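Recombination protein uvsY (Enterobacteria phage T4, PDB 4ZWS) promotes assembly of UvsX recombinase filaments on single-stranded DNA during phage recombination and helps UvsX displace gp32 from the strand. Local coordinates at residues M1-D13 and Y102-L114. Sequence-based numbering, arbitrary orientation.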
loop_
_atom_site.group_PDB
_atom_site.type_symbol
_atom_site.label_atom_id
_atom_site.label_comp_id
_atom_site.label_asym_id
_atom_site.label_seq_id
_atom_site.Cartn_x
_atom_site.Cartn_y
_atom_site.Cartn_z
ATOM N N MET A 1 -29.667 -4.453 12.919
ATOM C CA MET A 1 -28.641 -5.136 13.695
ATOM C C MET A 1 -28.044 -4.217 14.745
ATOM O O MET A 1 -27.833 -3.039 14.487
ATOM C CB MET A 1 -27.524 -5.624 12.780
ATOM C CG MET A 1 -28.000 -6.483 11.655
ATOM S SD MET A 1 -26.612 -7.065 10.697
ATOM C CE MET A 1 -27.471 -8.007 9.435
ATOM N N ARG A 2 -27.732 -4.769 15.911
ATOM C CA ARG A 2 -26.986 -4.032 16.924
ATOM C C ARG A 2 -25.561 -4.568 17.010
ATOM O O ARG A 2 -25.336 -5.787 17.003
ATOM C CB ARG A 2 -27.678 -4.103 18.299
ATOM C CG ARG A 2 -28.818 -3.118 18.426
ATOM C CD ARG A 2 -29.673 -3.307 19.672
ATOM N NE ARG A 2 -30.292 -4.623 19.747
ATOM C CZ ARG A 2 -31.328 -4.910 20.527
ATOM N NH1 ARG A 2 -31.869 -3.959 21.281
ATOM N NH2 ARG A 2 -31.827 -6.144 20.546
ATOM N N LEU A 3 -24.598 -3.658 17.083
ATOM C CA LEU A 3 -23.196 -4.057 17.143
ATOM C C LEU A 3 -22.941 -5.058 18.269
ATOM O O LEU A 3 -22.251 -6.062 18.084
ATOM C CB LEU A 3 -22.297 -2.835 17.325
ATOM C CG LEU A 3 -20.823 -3.184 17.538
ATOM C CD1 LEU A 3 -20.301 -3.985 16.359
ATOM C CD2 LEU A 3 -20.006 -1.928 17.742
ATOM N N GLU A 4 -23.502 -4.781 19.436
ATOM C CA GLU A 4 -23.258 -5.620 20.591
ATOM C C GLU A 4 -23.821 -7.032 20.377
ATOM O O GLU A 4 -23.255 -8.005 20.870
ATOM C CB GLU A 4 -23.849 -4.980 21.844
ATOM C CG GLU A 4 -23.122 -3.704 22.249
ATOM C CD GLU A 4 -23.416 -2.515 21.323
ATOM O OE1 GLU A 4 -24.358 -2.611 20.498
ATOM O OE2 GLU A 4 -22.682 -1.496 21.405
ATOM N N ASP A 5 -24.904 -7.151 19.610
ATOM C CA ASP A 5 -25.453 -8.462 19.292
ATOM C C ASP A 5 -24.465 -9.263 18.453
ATOM O O ASP A 5 -24.248 -10.454 18.704
ATOM C CB ASP A 5 -26.784 -8.353 18.554
ATOM C CG ASP A 5 -27.910 -7.846 19.435
ATOM O OD1 ASP A 5 -28.851 -7.232 18.889
ATOM O OD2 ASP A 5 -27.873 -8.087 20.662
ATOM N N LEU A 6 -23.876 -8.609 17.454
ATOM C CA LEU A 6 -22.875 -9.247 16.604
ATOM C C LEU A 6 -21.645 -9.667 17.397
ATOM O O LEU A 6 -21.133 -10.773 17.225
ATOM C CB LEU A 6 -22.462 -8.309 15.463
ATOM C CG LEU A 6 -23.575 -8.010 14.453
ATOM C CD1 LEU A 6 -23.066 -7.119 13.335
ATOM C CD2 LEU A 6 -24.074 -9.308 13.889
ATOM N N GLN A 7 -21.192 -8.790 18.286
ATOM C CA GLN A 7 -20.046 -9.093 19.129
ATOM C C GLN A 7 -20.304 -10.364 19.916
ATOM O O GLN A 7 -19.467 -11.272 19.958
ATOM C CB GLN A 7 -19.748 -7.932 20.063
ATOM C CG GLN A 7 -19.293 -6.726 19.316
ATOM C CD GLN A 7 -18.971 -5.564 20.220
ATOM O OE1 GLN A 7 -19.372 -5.538 21.388
ATOM N NE2 GLN A 7 -18.250 -4.577 19.679
ATOM N N GLU A 8 -21.483 -10.428 20.515
ATOM C CA GLU A 8 -21.862 -11.573 21.305
ATOM C C GLU A 8 -22.012 -12.818 20.439
ATOM O O GLU A 8 -21.582 -13.911 20.829
ATOM C CB GLU A 8 -23.145 -11.265 22.071
ATOM C CG GLU A 8 -23.223 -12.008 23.384
ATOM C CD GLU A 8 -21.976 -11.809 24.239
ATOM O OE1 GLU A 8 -21.455 -10.666 24.301
ATOM O OE2 GLU A 8 -21.503 -12.818 24.819
ATOM N N GLU A 9 -22.588 -12.648 19.255
ATOM C CA GLU A 9 -22.793 -13.774 18.357
ATOM C C GLU A 9 -21.475 -14.398 17.885
ATOM O O GLU A 9 -21.337 -15.626 17.877
ATOM C CB GLU A 9 -23.624 -13.359 17.155
ATOM C CG GLU A 9 -23.993 -14.529 16.276
ATOM C CD GLU A 9 -24.923 -14.154 15.141
ATOM O OE1 GLU A 9 -25.249 -15.047 14.331
ATOM O OE2 GLU A 9 -25.330 -12.973 15.057
ATOM N N LEU A 10 -20.520 -13.564 17.466
ATOM C CA LEU A 10 -19.226 -14.072 17.027
ATOM C C LEU A 10 -18.483 -14.785 18.150
ATOM O O LEU A 10 -17.874 -15.843 17.931
ATOM C CB LEU A 10 -18.343 -12.946 16.495
ATOM C CG LEU A 10 -16.995 -13.409 15.928
ATOM C CD1 LEU A 10 -17.187 -14.296 14.714
ATOM C CD2 LEU A 10 -16.086 -12.248 15.610
ATOM N N LYS A 11 -18.557 -14.214 19.350
ATOM C CA LYS A 11 -17.865 -14.773 20.508
ATOM C C LYS A 11 -18.331 -16.189 20.768
ATOM O O LYS A 11 -17.535 -17.079 21.044
ATOM C CB LYS A 11 -18.110 -13.918 21.750
ATOM C CG LYS A 11 -17.376 -14.390 22.983
ATOM C CD LYS A 11 -17.967 -13.758 24.223
ATOM C CE LYS A 11 -16.966 -13.673 25.340
ATOM N NZ LYS A 11 -17.578 -13.092 26.566
ATOM N N LYS A 12 -19.634 -16.392 20.642
ATOM C CA LYS A 12 -20.215 -17.707 20.799
ATOM C C LYS A 12 -19.764 -18.615 19.651
ATOM O O LYS A 12 -19.397 -19.765 19.882
ATOM C CB LYS A 12 -21.742 -17.571 20.895
ATOM C CG LYS A 12 -22.536 -18.854 20.951
ATOM C CD LYS A 12 -24.032 -18.549 21.002
ATOM C CE LYS A 12 -24.504 -17.615 19.859
ATOM N NZ LYS A 12 -24.306 -18.111 18.455
ATOM N N ASP A 13 -19.739 -18.081 18.431
ATOM C CA ASP A 13 -19.447 -18.862 17.222
ATOM C C ASP A 13 -18.030 -19.431 17.137
ATOM O O ASP A 13 -17.834 -20.543 16.648
ATOM C CB ASP A 13 -19.676 -18.004 15.977
ATOM C CG ASP A 13 -21.138 -17.888 15.589
ATOM O OD1 ASP A 13 -21.979 -18.639 16.134
ATOM O OD2 ASP A 13 -21.445 -17.001 14.759
ATOM N N TYR A 102 -22.827 3.882 11.289
ATOM C CA TYR A 102 -23.024 2.786 12.234
ATOM C C TYR A 102 -23.073 1.454 11.515
ATOM O O TYR A 102 -22.439 0.484 11.938
ATOM C CB TYR A 102 -24.327 2.975 12.999
ATOM C CG TYR A 102 -24.562 1.973 14.103
ATOM C CD1 TYR A 102 -25.431 0.902 13.913
ATOM C CD2 TYR A 102 -23.893 2.065 15.326
ATOM C CE1 TYR A 102 -25.652 -0.039 14.919
ATOM C CE2 TYR A 102 -24.110 1.136 16.342
ATOM C CZ TYR A 102 -24.990 0.084 16.128
ATOM O OH TYR A 102 -25.218 -0.847 17.122
ATOM N N TRP A 103 -23.837 1.417 10.431
ATOM C CA TRP A 103 -23.905 0.256 9.561
ATOM C C TRP A 103 -22.553 -0.033 8.930
ATOM O O TRP A 103 -22.178 -1.193 8.764
ATOM C CB TRP A 103 -25.015 0.476 8.553
ATOM C CG TRP A 103 -26.347 0.156 9.158
ATOM C CD1 TRP A 103 -27.227 1.031 9.712
ATOM C CD2 TRP A 103 -27.047 -1.090 9.057
ATOM N NE1 TRP A 103 -28.377 0.383 10.091
ATOM C CE2 TRP A 103 -28.301 -0.918 9.679
ATOM C CE3 TRP A 103 -26.719 -2.346 8.546
ATOM C CZ2 TRP A 103 -29.225 -1.952 9.799
ATOM C CZ3 TRP A 103 -27.641 -3.372 8.667
ATOM C CH2 TRP A 103 -28.881 -3.165 9.286
ATOM N N GLY A 104 -21.811 1.021 8.600
ATOM C CA GLY A 104 -20.468 0.845 8.090
ATOM C C GLY A 104 -19.616 0.118 9.119
ATOM O O GLY A 104 -18.794 -0.726 8.775
ATOM N N ILE A 105 -19.829 0.442 10.391
ATOM C CA ILE A 105 -19.126 -0.211 11.486
ATOM C C ILE A 105 -19.505 -1.677 11.549
ATOM O O ILE A 105 -18.642 -2.529 11.744
ATOM C CB ILE A 105 -19.402 0.477 12.834
ATOM C CG1 ILE A 105 -18.652 1.815 12.887
ATOM C CG2 ILE A 105 -18.889 -0.372 13.976
ATOM C CD1 ILE A 105 -18.836 2.589 14.180
ATOM N N LEU A 106 -20.788 -1.973 11.371
ATOM C CA LEU A 106 -21.241 -3.356 11.372
ATOM C C LEU A 106 -20.593 -4.109 10.223
ATOM O O LEU A 106 -20.155 -5.247 10.397
ATOM C CB LEU A 106 -22.763 -3.449 11.253
ATOM C CG LEU A 106 -23.590 -2.746 12.329
ATOM C CD1 LEU A 106 -25.049 -3.032 12.132
ATOM C CD2 LEU A 106 -23.128 -3.165 13.720
ATOM N N LEU A 107 -20.487 -3.454 9.068
ATOM C CA LEU A 107 -19.871 -4.072 7.901
ATOM C C LEU A 107 -18.429 -4.454 8.205
ATOM O O LEU A 107 -18.002 -5.574 7.915
ATOM C CB LEU A 107 -19.912 -3.137 6.694
ATOM C CG LEU A 107 -19.439 -3.745 5.373
ATOM C CD1 LEU A 107 -20.403 -4.824 4.910
ATOM C CD2 LEU A 107 -19.292 -2.689 4.330
ATOM N N ASP A 108 -17.685 -3.520 8.801
ATOM C CA ASP A 108 -16.288 -3.779 9.141
ATOM C C ASP A 108 -16.149 -4.887 10.167
ATOM O O ASP A 108 -15.254 -5.727 10.053
ATOM C CB ASP A 108 -15.593 -2.520 9.656
ATOM C CG ASP A 108 -15.457 -1.459 8.582
ATOM O OD1 ASP A 108 -15.587 -1.824 7.386
ATOM O OD2 ASP A 108 -15.173 -0.285 8.926
ATOM N N PHE A 109 -17.057 -4.926 11.134
ATOM C CA PHE A 109 -17.021 -5.990 12.121
ATOM C C PHE A 109 -17.174 -7.346 11.441
ATOM O O PHE A 109 -16.471 -8.291 11.785
ATOM C CB PHE A 109 -18.102 -5.819 13.182
ATOM C CG PHE A 109 -18.048 -6.876 14.242
ATOM C CD1 PHE A 109 -18.833 -8.018 14.141
ATOM C CD2 PHE A 109 -17.171 -6.756 15.316
ATOM C CE1 PHE A 109 -18.764 -9.018 15.109
ATOM C CE2 PHE A 109 -17.100 -7.748 16.287
ATOM C CZ PHE A 109 -17.903 -8.879 16.181
ATOM N N CYS A 110 -18.082 -7.434 10.479
ATOM C CA CYS A 110 -18.300 -8.680 9.760
ATOM C C CYS A 110 -17.093 -9.074 8.909
ATOM O O CYS A 110 -16.825 -10.271 8.745
ATOM C CB CYS A 110 -19.534 -8.574 8.863
ATOM S SG CYS A 110 -21.077 -8.491 9.765
ATOM N N SER A 111 -16.367 -8.088 8.367
ATOM C CA SER A 111 -15.113 -8.400 7.680
ATOM C C SER A 111 -14.187 -9.083 8.644
ATOM O O SER A 111 -13.634 -10.140 8.335
ATOM C CB SER A 111 -14.431 -7.175 7.099
ATOM O OG SER A 111 -15.053 -6.797 5.892
ATOM N N GLY A 112 -14.065 -8.492 9.827
ATOM C CA GLY A 112 -13.230 -9.045 10.867
ATOM C C GLY A 112 -13.685 -10.428 11.268
ATOM O O GLY A 112 -12.866 -11.322 11.500
ATOM N N ALA A 113 -14.997 -10.610 11.329
ATOM C CA ALA A 113 -15.561 -11.895 11.689
ATOM C C ALA A 113 -15.142 -12.938 10.660
ATOM O O ALA A 113 -14.746 -14.052 11.005
ATOM C CB ALA A 113 -17.069 -11.808 11.789
ATOM N N LEU A 114 -15.237 -12.571 9.391
ATOM C CA LEU A 114 -14.839 -13.475 8.330
ATOM C C LEU A 114 -13.365 -13.841 8.451
ATOM O O LEU A 114 -12.990 -14.989 8.223
ATOM C CB LEU A 114 -15.158 -12.864 6.977
ATOM C CG LEU A 114 -16.674 -12.844 6.723
ATOM C CD1 LEU A 114 -17.009 -12.006 5.526
ATOM C CD2 LEU A 114 -17.243 -14.243 6.559
#
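L3-D13, nearly the whole of the short helix 3-14, lies beside Y102-L114 of the long helix 91-135, and the two segments run nearly parallel, 9° between their directions and 10.5 Å between their axes. The CA atoms of L3 and L106 are nearest neighbours at one end of the contact, those of L10 and A113 at the other. The packing is knobs-into-holes from both sides. The side chain of L3 sits among Y102, I105, L106 and F109. In return F109 sits among L3, L6, Q7 and L10. Its CG is anti to the backbone N (chi1 -178°), which carries the ring across to the short helix. There F109 CE1 lies 3.8 Å from L6 CB, and F109 CZ 3.9 Å from L10 CD2. One turn beyond F109 on the long helix, A113 CB meets L10 CD1 at 3.8 Å.

The polar link is at the N-terminal end. The backbone N of L3 donates to OH of Y102 at 2.9 Å, and the bond is almost straight (178°). M1 O lies at the edge of the same tyrosine ring, near its plane. The two methyls of L106 reach both L3 and M1: L106 CD2 is 3.7 Å from L3 CB, and L106 CD1 is 3.6 Å from M1 CB. L106 CD1 also lies above one face of the W103 ring, offset toward its rim. The sulfur of M1 makes an oblique Met-aromatic contact with that indole.

A second subunit packs on L3, Q7 and F109, and its K44 pairs with E4. The contact is thus a mostly apolar seam between two helices of one chain, with a second subunit of the heptamer against it, in which the Y102 hydroxyl satisfies a backbone N-H in the first turn of the short helix.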